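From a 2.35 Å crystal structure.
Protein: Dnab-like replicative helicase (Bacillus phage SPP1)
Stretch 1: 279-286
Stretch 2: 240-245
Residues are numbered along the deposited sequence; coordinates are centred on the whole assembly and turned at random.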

# COMPACT_ATOMS: atom_id res chain seq x y z
N VAL A 279 1.26 0.73 15.93
CA VAL A 279 0.27 0.71 14.88
C VAL A 279 -0.07 -0.75 14.65
O VAL A 279 0.80 -1.55 14.31
CB VAL A 279 0.80 1.35 13.58
CG1 VAL A 279 -0.11 1.03 12.39
CG2 VAL A 279 0.90 2.86 13.75
N GLU A 280 -1.33 -1.10 14.83
CA GLU A 280 -1.76 -2.43 14.45
C GLU A 280 -2.37 -2.50 13.04
O GLU A 280 -3.23 -1.69 12.65
CB GLU A 280 -2.65 -3.08 15.52
CG GLU A 280 -3.93 -2.36 15.87
CD GLU A 280 -4.72 -3.12 16.95
OE1 GLU A 280 -4.23 -3.26 18.09
OE2 GLU A 280 -5.86 -3.57 16.65
N VAL A 281 -1.85 -3.45 12.26
CA VAL A 281 -2.37 -3.75 10.96
C VAL A 281 -3.43 -4.84 11.13
O VAL A 281 -3.11 -6.00 11.39
CB VAL A 281 -1.25 -4.21 10.01
CG1 VAL A 281 -1.79 -4.50 8.63
CG2 VAL A 281 -0.17 -3.14 9.92
N ILE A 282 -4.69 -4.44 11.00
CA ILE A 282 -5.78 -5.39 11.11
C ILE A 282 -6.17 -5.89 9.73
O ILE A 282 -6.73 -5.14 8.94
CB ILE A 282 -7.02 -4.77 11.80
CG1 ILE A 282 -6.61 -3.98 13.04
CG2 ILE A 282 -8.07 -5.84 12.11
CD1 ILE A 282 -7.72 -3.09 13.63
N ILE A 283 -5.86 -7.16 9.45
CA ILE A 283 -6.29 -7.87 8.24
C ILE A 283 -7.77 -8.25 8.41
O ILE A 283 -8.08 -9.23 9.08
CB ILE A 283 -5.41 -9.13 7.97
CG1 ILE A 283 -3.97 -8.75 7.61
CG2 ILE A 283 -5.96 -9.95 6.81
CD1 ILE A 283 -3.06 -8.40 8.80
N ALA A 284 -8.67 -7.46 7.84
CA ALA A 284 -10.11 -7.65 8.06
C ALA A 284 -10.71 -8.59 7.01
O ALA A 284 -11.78 -9.15 7.22
CB ALA A 284 -10.82 -6.33 8.05
N LYS A 285 -10.01 -8.75 5.90
CA LYS A 285 -10.40 -9.67 4.85
C LYS A 285 -9.16 -10.29 4.24
O LYS A 285 -8.16 -9.60 3.96
CB LYS A 285 -11.23 -8.99 3.77
CG LYS A 285 -11.84 -10.00 2.82
CD LYS A 285 -12.45 -9.36 1.60
CE LYS A 285 -12.99 -10.47 0.66
NZ LYS A 285 -13.28 -9.92 -0.67
N HIS A 286 -9.24 -11.60 4.05
CA HIS A 286 -8.17 -12.34 3.43
C HIS A 286 -8.77 -13.53 2.67
O HIS A 286 -9.22 -14.52 3.27
CB HIS A 286 -7.15 -12.80 4.47
CG HIS A 286 -5.86 -13.24 3.87
ND1 HIS A 286 -4.73 -13.50 4.63
CD2 HIS A 286 -5.50 -13.46 2.59
CE1 HIS A 286 -3.75 -13.86 3.83
NE2 HIS A 286 -4.19 -13.86 2.59
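Stretch 2 (240-245) KRPMLS

Stretch 1 is a β-strand throughout, and its side chains alternate: Glu280, Ile282 and Ala284 direct their CA-to-CB bonds toward stretch 2, whereas Val279, Val281 and Ile283 are buried and out of its reach. Stretch 2 approaches as an irregular segment. Lys240 to Met243 are loop or turn, with Arg241 and Pro242 in extended backbone conformations (phi/psi -69/131° and -66/147°), and a 3-10 segment starts at Leu244. The touching parts run in nearly the same direction, 13° apart end to end. They are nevertheless held at side-chain distance, the CA atoms of Ile282 and Pro242 lying 8.4 Å apart and those of Ala284 and Leu244 6.8 Å apart. No backbone hydrogen bond joins them, and the contact, which buries 274 Å² summed over both sides, rests largely on side chains.

At the beginning of the contact, Glu280 takes chi1 p and chi2 t, which carries its carboxylate out to Arg241. A salt bridge forms between Glu280 OE1 and Arg241 NH1 at 3.2 Å, accompanied by a weak hydrogen bond from Arg241 NH1 to Glu280 OE2 (3.3 Å, 141°). Both carboxylate oxygens thus lie near the same nitrogen, and OE1 approaches the guanidinium obliquely. The arginine side chain runs close beside the acid as well, with Arg241 CD 3.2 Å from Glu280 OE2. Its chi1 of -105° lies between the usual wells, while chi2 is t and chi3 m.

The aliphatic part of the same arginine also packs against Ile282. With chi1 m and chi2 t, the isoleucine extends CD1 to 3.5 Å from Arg241 CG and 4.0 Å from Pro242 CD, so that one methyl group meets two successive residues of the loop. Pro242 points sideways, yet its ring, puckered C-gamma exo, still offers CD to this apolar contact. Met243 points away and makes no contact with the strand.

Leu244 returns toward stretch 1 in the common m,t rotamer and settles against Ala284. Its CD2 lies 3.7 Å from Ala284 CB, and its CD1 lies 3.6 Å from the backbone oxygen, Ala284 O. The short alanine side chain accompanies the closer backbone approach here than at Ile282. Lys285 contributes only its base: Lys285 CB is 4.4 Å from Leu244 CD2, and the chain beyond, with all four chi angles t, leads away to a hydrogen bond made by NZ elsewhere in the structure.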

# COMPACT_ATOMS: atom_id res chain seq x y z
N LYS A 240 -12.77 2.15 18.62
CA LYS A 240 -12.60 2.81 17.33
C LYS A 240 -11.69 2.03 16.38
O LYS A 240 -11.11 2.59 15.46
CB LYS A 240 -12.10 4.25 17.52
CG LYS A 240 -13.11 5.14 18.24
CD LYS A 240 -12.51 6.47 18.61
CE LYS A 240 -13.33 7.15 19.70
NZ LYS A 240 -13.50 6.26 20.90
N ARG A 241 -11.56 0.73 16.62
CA ARG A 241 -10.95 -0.14 15.62
C ARG A 241 -11.88 -0.26 14.41
O ARG A 241 -13.10 -0.47 14.57
CB ARG A 241 -10.57 -1.50 16.22
CG ARG A 241 -9.10 -1.61 16.45
CD ARG A 241 -8.74 -2.62 17.51
NE ARG A 241 -8.75 -1.97 18.82
CZ ARG A 241 -7.96 -2.29 19.84
NH1 ARG A 241 -7.04 -3.25 19.72
NH2 ARG A 241 -8.08 -1.62 20.98
N PRO A 242 -11.33 -0.08 13.19
CA PRO A 242 -12.19 -0.11 12.00
C PRO A 242 -12.77 -1.48 11.77
O PRO A 242 -12.14 -2.47 12.11
CB PRO A 242 -11.23 0.24 10.86
CG PRO A 242 -10.05 0.86 11.52
CD PRO A 242 -9.93 0.18 12.84
N MET A 243 -13.99 -1.53 11.23
CA MET A 243 -14.57 -2.80 10.78
C MET A 243 -15.00 -2.70 9.33
O MET A 243 -15.00 -1.62 8.76
CB MET A 243 -15.73 -3.24 11.66
CG MET A 243 -16.84 -2.25 11.79
SD MET A 243 -17.86 -2.66 13.20
CE MET A 243 -16.63 -3.02 14.45
N LEU A 244 -15.36 -3.84 8.75
CA LEU A 244 -15.69 -3.92 7.33
C LEU A 244 -16.88 -3.06 6.95
O LEU A 244 -16.91 -2.49 5.86
CB LEU A 244 -15.88 -5.37 6.87
CG LEU A 244 -14.64 -6.26 6.84
CD1 LEU A 244 -15.06 -7.71 6.64
CD2 LEU A 244 -13.65 -5.84 5.77
N SER A 245 -17.84 -2.95 7.86
CA SER A 245 -18.98 -2.05 7.71
C SER A 245 -18.59 -0.56 7.59
O SER A 245 -19.39 0.25 7.10
CB SER A 245 -19.99 -2.25 8.86
OG SER A 245 -19.54 -1.63 10.05